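Long-range contacts in beta-L-arabinobiosidase (PDB 5MQR), which probably hydrolyses glycosidic bonds of plant pectin as a gut-bacterial beta-L-arabinobiosidase of several domains, with a possible sialidase-like activity: residues Asn84-Tyr89 and Leu107-Asp112; Gln151-Tyr156 and Gly374-Asn379; Ala818-Asn823 and Glu885-Ile890; Ser858-Asp863 and Phe894-Thr899. All coordinates share one frame; numbering follows the deposited sequence.

Contact 1: residues Asn84-Tyr89 and Leu107-Asp112; sequences NGQFYY and LMTSKD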
# COMPACT_ATOMS: atom_id res chain seq x y z
N ASN A 84 28.97 13.12 4.46
CA ASN A 84 30.02 12.22 4.01
C ASN A 84 29.78 10.75 4.31
O ASN A 84 30.67 10.06 4.83
CB ASN A 84 31.38 12.67 4.56
CG ASN A 84 32.19 13.32 3.50
OD1 ASN A 84 33.07 12.68 2.89
ND2 ASN A 84 31.85 14.56 3.18
N GLY A 85 28.56 10.30 4.01
CA GLY A 85 28.15 8.93 4.25
C GLY A 85 27.95 8.55 5.71
O GLY A 85 27.85 7.37 6.00
N GLN A 86 27.87 9.51 6.63
CA GLN A 86 27.75 9.19 8.06
C GLN A 86 26.71 10.05 8.77
O GLN A 86 26.60 11.24 8.47
CB GLN A 86 29.09 9.37 8.80
CG GLN A 86 30.10 8.30 8.43
CD GLN A 86 31.47 8.47 9.06
OE1 GLN A 86 32.46 8.17 8.43
NE2 GLN A 86 31.52 8.93 10.31
N PHE A 87 26.02 9.45 9.74
CA PHE A 87 25.18 10.18 10.67
C PHE A 87 26.05 10.89 11.69
O PHE A 87 27.04 10.33 12.14
CB PHE A 87 24.23 9.27 11.42
CG PHE A 87 23.21 8.59 10.56
CD1 PHE A 87 23.46 7.33 10.02
CD2 PHE A 87 21.97 9.19 10.35
CE1 PHE A 87 22.50 6.69 9.25
CE2 PHE A 87 21.01 8.56 9.59
CZ PHE A 87 21.27 7.32 9.04
N TYR A 88 25.65 12.11 12.06
CA TYR A 88 26.22 12.84 13.17
C TYR A 88 25.07 13.16 14.13
O TYR A 88 24.04 13.74 13.72
CB TYR A 88 26.92 14.10 12.68
CG TYR A 88 28.18 13.76 11.92
CD1 TYR A 88 28.13 13.44 10.58
CD2 TYR A 88 29.40 13.72 12.56
CE1 TYR A 88 29.28 13.09 9.90
CE2 TYR A 88 30.57 13.37 11.87
CZ TYR A 88 30.49 13.05 10.54
OH TYR A 88 31.62 12.71 9.82
N TYR A 89 25.28 12.79 15.40
CA TYR A 89 24.28 12.79 16.46
C TYR A 89 24.89 13.60 17.60
O TYR A 89 25.93 13.22 18.15
CB TYR A 89 24.00 11.36 16.88
CG TYR A 89 22.83 11.14 17.82
CD1 TYR A 89 22.90 11.54 19.14
CD2 TYR A 89 21.68 10.48 17.39
CE1 TYR A 89 21.85 11.33 20.00
CE2 TYR A 89 20.62 10.25 18.25
CZ TYR A 89 20.71 10.68 19.56
OH TYR A 89 19.67 10.50 20.44
N LEU A 107 29.17 14.45 20.82
CA LEU A 107 28.99 14.05 19.42
C LEU A 107 29.33 12.57 19.21
O LEU A 107 30.34 12.07 19.75
CB LEU A 107 29.89 14.86 18.49
CG LEU A 107 29.74 14.66 16.99
CD1 LEU A 107 28.45 15.32 16.49
CD2 LEU A 107 30.94 15.21 16.26
N MSE A 108 28.52 11.91 18.38
CA MSE A 108 28.70 10.52 17.98
C MSE A 108 28.41 10.39 16.51
O MSE A 108 27.58 11.11 15.96
CB MSE A 108 27.61 9.65 18.58
CG MSE A 108 27.64 9.56 20.07
SE MSE A 108 25.92 8.82 20.66
CE MSE A 108 26.44 6.93 20.56
N THR A 109 29.04 9.41 15.88
CA THR A 109 28.89 9.19 14.46
C THR A 109 28.69 7.70 14.10
O THR A 109 29.02 6.83 14.90
CB THR A 109 30.05 9.86 13.69
OG1 THR A 109 29.72 9.86 12.29
CG2 THR A 109 31.37 9.16 13.89
N SER A 110 28.09 7.44 12.94
CA SER A 110 27.79 6.07 12.45
C SER A 110 27.74 6.02 10.92
O SER A 110 27.17 6.91 10.30
CB SER A 110 26.45 5.61 13.04
OG SER A 110 26.09 4.29 12.66
N LYS A 111 28.33 4.99 10.32
CA LYS A 111 28.15 4.74 8.87
C LYS A 111 26.73 4.26 8.53
O LYS A 111 26.18 4.67 7.52
CB LYS A 111 29.16 3.71 8.36
CG LYS A 111 30.61 4.20 8.43
CD LYS A 111 31.64 3.06 8.59
CE LYS A 111 32.60 3.29 9.77
NZ LYS A 111 33.84 2.46 9.68
N ASP A 112 26.13 3.44 9.39
CA ASP A 112 24.86 2.74 9.06
C ASP A 112 23.64 3.14 9.90
O ASP A 112 22.52 2.76 9.57
CB ASP A 112 25.06 1.21 9.11
CG ASP A 112 25.48 0.68 10.50
OD1 ASP A 112 25.55 1.42 11.51
OD2 ASP A 112 25.77 -0.52 10.59

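Contact 2: residues Gln151-Tyr156 and Gly374-Asn379; sequences QRVGFY and GIQEGN. With EDO (1,2-ethanediol), chain H.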
# COMPACT_ATOMS: atom_id res chain seq x y z
N GLN A 151 20.86 24.23 23.19
CA GLN A 151 20.80 24.46 21.73
C GLN A 151 19.50 23.91 21.22
O GLN A 151 19.15 22.80 21.60
CB GLN A 151 21.77 23.54 20.96
CG GLN A 151 23.20 23.78 21.12
CD GLN A 151 23.80 23.11 22.32
OE1 GLN A 151 24.18 23.78 23.24
NE2 GLN A 151 23.93 21.79 22.29
N ARG A 152 18.88 24.60 20.27
CA ARG A 152 17.76 24.01 19.51
C ARG A 152 18.18 23.62 18.10
O ARG A 152 17.35 23.09 17.34
CB ARG A 152 16.60 25.00 19.43
CG ARG A 152 16.07 25.46 20.77
CD ARG A 152 15.40 24.32 21.51
NE ARG A 152 14.39 24.83 22.43
CZ ARG A 152 13.91 24.19 23.49
NH1 ARG A 152 14.30 22.93 23.79
NH2 ARG A 152 12.99 24.80 24.26
N VAL A 153 19.44 23.94 17.74
CA VAL A 153 20.02 23.66 16.44
C VAL A 153 21.48 23.33 16.67
O VAL A 153 22.16 24.01 17.43
CB VAL A 153 19.89 24.85 15.42
CG1 VAL A 153 20.45 26.16 15.96
CG2 VAL A 153 20.57 24.51 14.09
N GLY A 154 21.94 22.28 15.99
CA GLY A 154 23.24 21.68 16.20
C GLY A 154 24.22 21.61 15.04
O GLY A 154 25.41 21.45 15.29
N PHE A 155 23.74 21.76 13.80
CA PHE A 155 24.50 21.40 12.62
C PHE A 155 24.16 22.28 11.44
O PHE A 155 22.99 22.60 11.23
CB PHE A 155 24.19 19.96 12.21
CG PHE A 155 24.73 18.90 13.13
CD1 PHE A 155 26.08 18.72 13.29
CD2 PHE A 155 23.87 18.03 13.77
CE1 PHE A 155 26.57 17.72 14.11
CE2 PHE A 155 24.36 17.03 14.59
CZ PHE A 155 25.71 16.88 14.76
N TYR A 156 25.17 22.61 10.63
CA TYR A 156 24.99 23.25 9.31
C TYR A 156 25.98 22.66 8.31
O TYR A 156 27.19 22.63 8.57
CB TYR A 156 25.22 24.77 9.41
CG TYR A 156 25.20 25.48 8.07
CD1 TYR A 156 24.04 25.52 7.32
CD2 TYR A 156 26.33 26.13 7.57
CE1 TYR A 156 23.98 26.15 6.10
CE2 TYR A 156 26.29 26.78 6.35
CZ TYR A 156 25.12 26.78 5.61
OH TYR A 156 25.01 27.42 4.38
N GLY A 374 15.11 15.66 13.66
CA GLY A 374 15.64 14.94 12.51
C GLY A 374 16.64 15.85 11.82
O GLY A 374 17.14 16.81 12.41
N ILE A 375 16.89 15.57 10.55
CA ILE A 375 17.87 16.28 9.78
C ILE A 375 17.21 17.44 9.03
O ILE A 375 16.25 17.24 8.28
CB ILE A 375 18.54 15.31 8.77
CG1 ILE A 375 19.19 14.14 9.54
CG2 ILE A 375 19.52 16.04 7.84
CD1 ILE A 375 19.49 12.93 8.70
N GLN A 376 17.73 18.65 9.26
CA GLN A 376 17.30 19.81 8.52
C GLN A 376 17.51 19.67 7.02
O GLN A 376 18.43 18.97 6.57
CB GLN A 376 18.07 21.04 8.96
CG GLN A 376 17.63 21.57 10.29
CD GLN A 376 18.22 22.92 10.55
OE1 GLN A 376 17.76 23.91 10.02
NE2 GLN A 376 19.25 22.96 11.34
N GLU A 377 16.68 20.35 6.25
CA GLU A 377 16.86 20.39 4.81
C GLU A 377 18.20 21.01 4.49
O GLU A 377 18.52 22.10 5.01
CB GLU A 377 15.75 21.23 4.14
CG GLU A 377 14.39 20.59 4.27
CD GLU A 377 13.28 21.32 3.54
OE1 GLU A 377 13.48 22.50 3.11
OE2 GLU A 377 12.21 20.69 3.42
N GLY A 378 18.97 20.34 3.65
CA GLY A 378 20.31 20.77 3.28
C GLY A 378 21.43 20.16 4.12
O GLY A 378 22.60 20.28 3.74
N ASN A 379 21.08 19.48 5.23
CA ASN A 379 22.07 18.85 6.08
C ASN A 379 22.17 17.34 5.89
O ASN A 379 22.55 16.63 6.81
CB ASN A 379 21.78 19.19 7.56
CG ASN A 379 22.14 20.62 7.91
OD1 ASN A 379 22.75 21.34 7.13
ND2 ASN A 379 21.74 21.04 9.11
C1 EDO H . 13.89 24.26 27.52
O1 EDO H . 14.54 23.02 27.15
C2 EDO H . 12.37 24.10 27.67
O2 EDO H . 11.63 25.27 27.30

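Contact 3: residues Ala818-Asn823 and Glu885-Ile890; sequences ARPTIN and EAIGYI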
# COMPACT_ATOMS: atom_id res chain seq x y z
N ALA A 818 -22.20 -13.86 -45.97
CA ALA A 818 -20.91 -13.94 -45.31
C ALA A 818 -20.75 -12.75 -44.38
O ALA A 818 -20.28 -11.69 -44.76
CB ALA A 818 -19.79 -14.01 -46.34
N ARG A 819 -21.13 -12.96 -43.12
CA ARG A 819 -21.10 -11.93 -42.09
C ARG A 819 -19.75 -11.94 -41.34
O ARG A 819 -19.20 -13.03 -41.11
CB ARG A 819 -22.26 -12.15 -41.14
CG ARG A 819 -23.61 -11.84 -41.77
CD ARG A 819 -24.77 -12.37 -40.94
NE ARG A 819 -24.80 -11.80 -39.59
CZ ARG A 819 -25.30 -10.61 -39.24
NH1 ARG A 819 -25.85 -9.79 -40.13
NH2 ARG A 819 -25.26 -10.24 -37.96
N PRO A 820 -19.21 -10.75 -40.96
CA PRO A 820 -17.92 -10.78 -40.24
C PRO A 820 -17.99 -11.33 -38.83
O PRO A 820 -16.94 -11.52 -38.23
CB PRO A 820 -17.47 -9.31 -40.23
CG PRO A 820 -18.72 -8.55 -40.41
CD PRO A 820 -19.54 -9.38 -41.36
N THR A 821 -19.20 -11.55 -38.31
CA THR A 821 -19.41 -12.34 -37.10
C THR A 821 -18.78 -13.73 -37.21
O THR A 821 -17.71 -13.99 -36.64
CB THR A 821 -20.90 -12.54 -36.79
OG1 THR A 821 -21.58 -12.95 -37.99
CG2 THR A 821 -21.52 -11.26 -36.25
N ILE A 822 -19.44 -14.62 -37.95
CA ILE A 822 -19.05 -16.04 -37.97
C ILE A 822 -17.66 -16.25 -38.58
O ILE A 822 -16.92 -17.10 -38.12
CB ILE A 822 -20.12 -16.97 -38.62
CG1 ILE A 822 -19.66 -18.43 -38.54
CG2 ILE A 822 -20.38 -16.59 -40.06
CD1 ILE A 822 -20.77 -19.46 -38.69
N ASN A 823 -17.30 -15.44 -39.57
CA ASN A 823 -15.94 -15.53 -40.15
C ASN A 823 -14.82 -15.18 -39.17
O ASN A 823 -13.80 -15.86 -39.15
CB ASN A 823 -15.83 -14.72 -41.44
CG ASN A 823 -16.56 -15.40 -42.58
OD1 ASN A 823 -16.10 -16.43 -43.08
ND2 ASN A 823 -17.74 -14.86 -42.96
N GLU A 885 -21.70 -1.71 -39.55
CA GLU A 885 -22.35 -2.24 -38.34
C GLU A 885 -21.30 -2.50 -37.26
O GLU A 885 -20.12 -2.57 -37.55
CB GLU A 885 -23.12 -3.53 -38.66
CG GLU A 885 -24.28 -3.33 -39.62
CD GLU A 885 -24.89 -4.64 -40.11
OE1 GLU A 885 -24.16 -5.52 -40.63
OE2 GLU A 885 -26.12 -4.79 -39.97
N ALA A 886 -21.76 -2.69 -36.03
CA ALA A 886 -20.84 -3.01 -34.93
C ALA A 886 -20.09 -4.31 -35.20
O ALA A 886 -18.94 -4.46 -34.75
CB ALA A 886 -21.59 -3.10 -33.61
N ILE A 887 -20.74 -5.23 -35.95
CA ILE A 887 -20.12 -6.51 -36.28
C ILE A 887 -18.83 -6.33 -37.08
O ILE A 887 -17.99 -7.19 -37.06
CB ILE A 887 -21.05 -7.52 -36.98
CG1 ILE A 887 -21.57 -7.00 -38.33
CG2 ILE A 887 -22.18 -7.92 -36.05
CD1 ILE A 887 -22.20 -8.09 -39.21
N GLY A 888 -18.68 -5.20 -37.77
CA GLY A 888 -17.44 -4.89 -38.49
C GLY A 888 -16.20 -4.68 -37.63
O GLY A 888 -15.08 -4.63 -38.17
N TYR A 889 -16.38 -4.53 -36.31
CA TYR A 889 -15.26 -4.46 -35.40
C TYR A 889 -14.83 -5.82 -34.85
O TYR A 889 -13.74 -5.92 -34.33
CB TYR A 889 -15.54 -3.49 -34.25
CG TYR A 889 -15.63 -2.03 -34.67
CD1 TYR A 889 -14.57 -1.40 -35.33
CD2 TYR A 889 -16.77 -1.28 -34.40
CE1 TYR A 889 -14.68 -0.06 -35.73
CE2 TYR A 889 -16.88 0.04 -34.78
CZ TYR A 889 -15.85 0.65 -35.45
OH TYR A 889 -16.02 1.96 -35.80
N ILE A 890 -15.63 -6.86 -35.06
CA ILE A 890 -15.34 -8.21 -34.52
C ILE A 890 -14.01 -8.79 -35.02
O ILE A 890 -13.34 -9.45 -34.26
CB ILE A 890 -16.51 -9.18 -34.75
CG1 ILE A 890 -17.74 -8.71 -33.96
CG2 ILE A 890 -16.21 -10.59 -34.26
CD1 ILE A 890 -19.00 -9.50 -34.28

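Contact 4: residues Ser858-Asp863 and Phe894-Thr899; sequences SLVEND and FNLPDT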
# COMPACT_ATOMS: atom_id res chain seq x y z
N SER A 858 -7.20 -14.18 -44.66
CA SER A 858 -7.15 -13.70 -46.05
C SER A 858 -8.52 -13.45 -46.65
O SER A 858 -8.73 -12.42 -47.27
CB SER A 858 -6.38 -14.65 -46.96
OG SER A 858 -5.03 -14.26 -46.89
N LEU A 859 -9.45 -14.38 -46.44
CA LEU A 859 -10.80 -14.21 -46.97
C LEU A 859 -11.51 -13.01 -46.34
O LEU A 859 -12.15 -12.25 -47.05
CB LEU A 859 -11.65 -15.46 -46.79
CG LEU A 859 -11.28 -16.63 -47.70
CD1 LEU A 859 -11.99 -17.89 -47.23
CD2 LEU A 859 -11.63 -16.35 -49.15
N VAL A 860 -11.37 -12.80 -45.04
CA VAL A 860 -12.01 -11.64 -44.42
C VAL A 860 -11.41 -10.35 -44.98
O VAL A 860 -12.15 -9.42 -45.32
CB VAL A 860 -11.95 -11.67 -42.88
CG1 VAL A 860 -12.43 -10.35 -42.28
CG2 VAL A 860 -12.81 -12.80 -42.36
N GLU A 861 -10.09 -10.29 -45.06
CA GLU A 861 -9.39 -9.07 -45.48
C GLU A 861 -9.65 -8.71 -46.93
O GLU A 861 -9.83 -7.53 -47.26
CB GLU A 861 -7.89 -9.18 -45.24
CG GLU A 861 -7.51 -9.10 -43.77
CD GLU A 861 -6.01 -9.05 -43.57
OE1 GLU A 861 -5.27 -9.66 -44.36
OE2 GLU A 861 -5.57 -8.38 -42.61
N ASN A 862 -9.66 -9.72 -47.79
CA ASN A 862 -9.89 -9.52 -49.22
C ASN A 862 -11.36 -9.36 -49.57
O ASN A 862 -11.70 -8.53 -50.40
CB ASN A 862 -9.27 -10.67 -50.04
CG ASN A 862 -7.74 -10.67 -49.99
OD1 ASN A 862 -7.08 -9.65 -49.74
ND2 ASN A 862 -7.16 -11.84 -50.23
N ASP A 863 -12.24 -10.14 -48.95
CA ASP A 863 -13.64 -10.22 -49.36
C ASP A 863 -14.60 -9.40 -48.51
O ASP A 863 -15.63 -8.98 -49.02
CB ASP A 863 -14.13 -11.67 -49.38
CG ASP A 863 -13.42 -12.52 -50.41
OD1 ASP A 863 -12.46 -12.08 -51.06
OD2 ASP A 863 -13.86 -13.66 -50.61
N PHE A 894 -10.44 -10.77 -32.29
CA PHE A 894 -9.51 -11.89 -32.40
C PHE A 894 -8.19 -11.48 -33.01
O PHE A 894 -7.43 -12.33 -33.48
CB PHE A 894 -10.15 -13.01 -33.22
CG PHE A 894 -11.50 -13.40 -32.74
CD1 PHE A 894 -11.66 -14.33 -31.73
CD2 PHE A 894 -12.63 -12.81 -33.26
CE1 PHE A 894 -12.92 -14.67 -31.25
CE2 PHE A 894 -13.89 -13.14 -32.80
CZ PHE A 894 -14.04 -14.08 -31.79
N ASN A 895 -7.89 -10.19 -32.99
CA ASN A 895 -6.68 -9.64 -33.61
C ASN A 895 -6.46 -10.15 -35.05
O ASN A 895 -5.35 -10.45 -35.46
CB ASN A 895 -5.45 -9.94 -32.73
CG ASN A 895 -5.57 -9.34 -31.34
OD1 ASN A 895 -5.50 -8.13 -31.17
ND2 ASN A 895 -5.78 -10.17 -30.36
N LEU A 896 -7.56 -10.24 -35.81
CA LEU A 896 -7.49 -10.75 -37.18
C LEU A 896 -6.74 -9.82 -38.13
O LEU A 896 -5.86 -10.28 -38.86
CB LEU A 896 -8.90 -11.07 -37.71
CG LEU A 896 -9.07 -11.76 -39.06
CD1 LEU A 896 -10.47 -12.35 -39.20
CD2 LEU A 896 -8.82 -10.80 -40.21
N PRO A 897 -7.10 -8.52 -38.17
CA PRO A 897 -6.48 -7.71 -39.25
C PRO A 897 -4.99 -7.49 -39.06
O PRO A 897 -4.49 -7.57 -37.95
CB PRO A 897 -7.25 -6.38 -39.17
CG PRO A 897 -8.55 -6.75 -38.50
CD PRO A 897 -8.13 -7.74 -37.45
N ASP A 898 -4.31 -7.26 -40.18
CA ASP A 898 -2.96 -6.75 -40.24
C ASP A 898 -2.81 -5.37 -39.62
O ASP A 898 -3.79 -4.64 -39.44
CB ASP A 898 -2.49 -6.63 -41.71
CG ASP A 898 -2.19 -7.97 -42.32
OD1 ASP A 898 -1.55 -8.76 -41.60
OD2 ASP A 898 -2.58 -8.23 -43.49
N THR A 899 -1.55 -5.02 -39.36
CA THR A 899 -1.21 -3.73 -38.75
C THR A 899 -1.17 -2.58 -39.77
O THR A 899 -0.92 -1.43 -39.40
CB THR A 899 0.15 -3.79 -38.00
OG1 THR A 899 1.19 -4.11 -38.92
CG2 THR A 899 0.12 -4.83 -36.88

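Contact 1: residues Asn84-Tyr89 and Leu107-Asp112
Strands 86-89 and 107-110 run antiparallel, their axes 4.7 Å apart, with Phe87-Ser110 and Tyr89-Met108 as hydrogen-bonded pairs on either side of the non-hydrogen-bonded pair Tyr88-Thr109. Tyr89 N gives a bond to Met108 O and Met108 N returns one to Tyr89 O, while Phe87 N reaches Ser110 O at 2.8 Å. Phe87 O is gripped twice: Ser110 N lies 3.2 Å from it on one face of the carbonyl plane, and the hydroxyl OG1 of Thr109 lies 2.7 Å from the same oxygen on the opposite face. That hydroxyl stands anti to its own backbone N (chi1 -168°), a rotation that carries it to the neighbouring strand. Thr109 OG1 donates to Phe87 O and accepts from Gln86 NE2 at 2.8 Å, lying almost exactly in the plane of the Gln86 amide. The same OG1 sits 3.6 Å from Tyr88 CE2, over one face of the ring and offset toward its rim, whereas Leu107 CD2 meets this ring at its edge. A valine in place of Thr109 would probably leave the Gln86 amide without its acceptor and Phe87 O with one donor fewer. The other face of the sheet carries Phe87, Tyr89, Met108 and Ser110; there selenomethionine Met108 makes an oblique Met-aromatic contact, SE lying 5.0 Å from the centroid of the Tyr89 ring, whose OH is bonded to Trp399 O. Strands 86-94 and 104-110 form the central hairpin of a four-stranded antiparallel sheet, the blade architecture expected of the N-terminal beta propeller.

Contact 2: residues Gln151-Tyr156 and Gly374-Asn379
Asn379 and Gln376 bring their amides up against Val153 and the strand residues Phe155 and Tyr156, and the two amides are employed differently. Asn379 presents ND2 to the carbonyl of Phe155, 2.9 Å from Phe155 O, but the N-H...O angle of 127° makes this hydrogen bond weak; ND2 is also bonded to Tyr241 OH. On the other branch of the amide, Asn379 OD1 lies 3.7 Å from Tyr156 CA and accepts from the backbone N of Val157. With CG anti to the carbonyl carbon (chi1 -74°), the Asn379 amide is laid against the backbone at Phe155 and Tyr156, with a polar partner on each branch. Gln376 is extended beyond CG and crosses Val153 at about a right angle, bringing NE2 to 3.4 Å from Val153 CG2. The same Gln376 NE2 is 3.8 Å from Phe155 O, while its OE1 takes a hydrogen bond from Gln244. A type II turn from Gln376 to Asn379, closed by Asn379 N bonding to Gln376 O at 3.0 Å, links the two residues. Gly378 at the third position has a positive phi of 94°, where a side chain would collide with the preceding carbonyl oxygen. The side chain of Gln376 comes within about 3 Å of a bound calcium ion. At the end of the turn, Asn379 pairs through its backbone with Tyr82 of strand 74-83. Strand 148-157 is hydrogen-bonded to strand 163-170, Phe155 packs on strands 74-83 and 86-94, and Tyr156 meets Tyr241 of helix 239-242 edge-to-face while its OH bonds Glu234 of helix 226-236.

Contact 3: residues Ala818-Asn823 and Glu885-Ile890
Ile887 presses its two branches against different residues at the start of helix 820-839, and here the packing is tight. Its CG2 meets Thr821 CG2 at 3.4 Å, closer than usual for two carbons. The other branch, with CG1 between the backbone N and the carbonyl carbon (chi1 61°), carries CD1 across the proline ring at about a right angle, 3.7 Å from Pro820 CD. The same methyl, Ile887 CD1, stands over one face of the Arg819 guanidinium, offset toward its rim and 3.9 Å from Arg819 NH2. Ile890 joins this close packing through CD1, which reaches Thr821 CG2 at 3.7 Å. Arg819 is the N-cap residue of this helix, and its NE forms a salt bridge with Asp803, which also bonds Thr821 OG1. The contact therefore sets a helix start against a 3-10 turn, 886-889, inside the MGH1-like glycoside hydrolase region, without a hydrogen bond between the segments. At Gly888 and the CG2 branch of Ile890 the fit is looser, although these residues are buried too: Pro820 CG stays 4.3 Å from Gly888 N, and Ile890 CG2 is 4.1 Å from Pro820 O. The Ile890 side chain also touches Ser824 and Tyr825 of helix 820-839 and Gln953 of helix 948-964.

Contact 4: residues Ser858-Asp863 and Phe894-Thr899
Glu861 and Val860, on helix 843-864, face the loop that leads from helix 890-893 to helix 901-904, an inter-helix connection in the MGH1-like glycoside hydrolase region. The loop begins with a Schellman motif, in which Asn895 at positive phi is the C-prime residue, and the next residue, Leu896, turns its side chain toward helix 843-864. Leu896 CG stands anti to the backbone N, placing both methyls against the helix: Leu896 CD1 meets Val860 CG2 at 4.0 Å, and Leu896 CD2 lies 4.2 Å from Glu861 CG. The Glu861 and Leu896 side chains slide past each other in opposite directions, whereas Val860 crosses Leu896 obliquely. Glu861 has CG beside its backbone N (chi1 -73°) and is extended beyond it, which carries the carboxylate past Leu896 to the backbone of Pro897 and Asp898. There Glu861 OE2 lies 3.5 Å from Pro897 CA. Asp898 crosses Glu861 at about a right angle, the carboxylate planes 57° apart, and Asp898 OD2 comes to 3.1 Å from Glu861 OE2. Two like charges this close would be expected to raise the proton affinity of one of them; the salt bridge from Lys857 to Asp898 OD1 probably offsets part of the repulsion. A leucine replacing Glu861 would probably leave Asp898 N without its acceptor across the contact and this end of the loop held less firmly. The bond to that acceptor is nearly straight: Asp898 N points to Glu861 OE2 at 3.0 Å, with an N-H...O angle of 163°, and meets the oxygen nearly along its C-O axis.

From the N terminus, contact 1 closes first, joining strands 86-94 and 104-110 of one four-stranded sheet across a short hairpin connection. Contact 2 opens after it and spans 217 residues, bringing the loop before strand 387-393 back to strand 148-157 of the next sheet. The two touch through Phe155, whose ring packs on Tyr88 and Leu107, so neighbouring sheets of the propeller region meet there. Contacts 3 and 4 lie on the opposite side of the chain's centre, their centres about 70 and 68 Å from that of contact 2, in the helical glycoside hydrolase region. Their segments alternate along the chain, so the loops cross, and Asn823 packs on Val860 between successive helices 820-839 and 843-864.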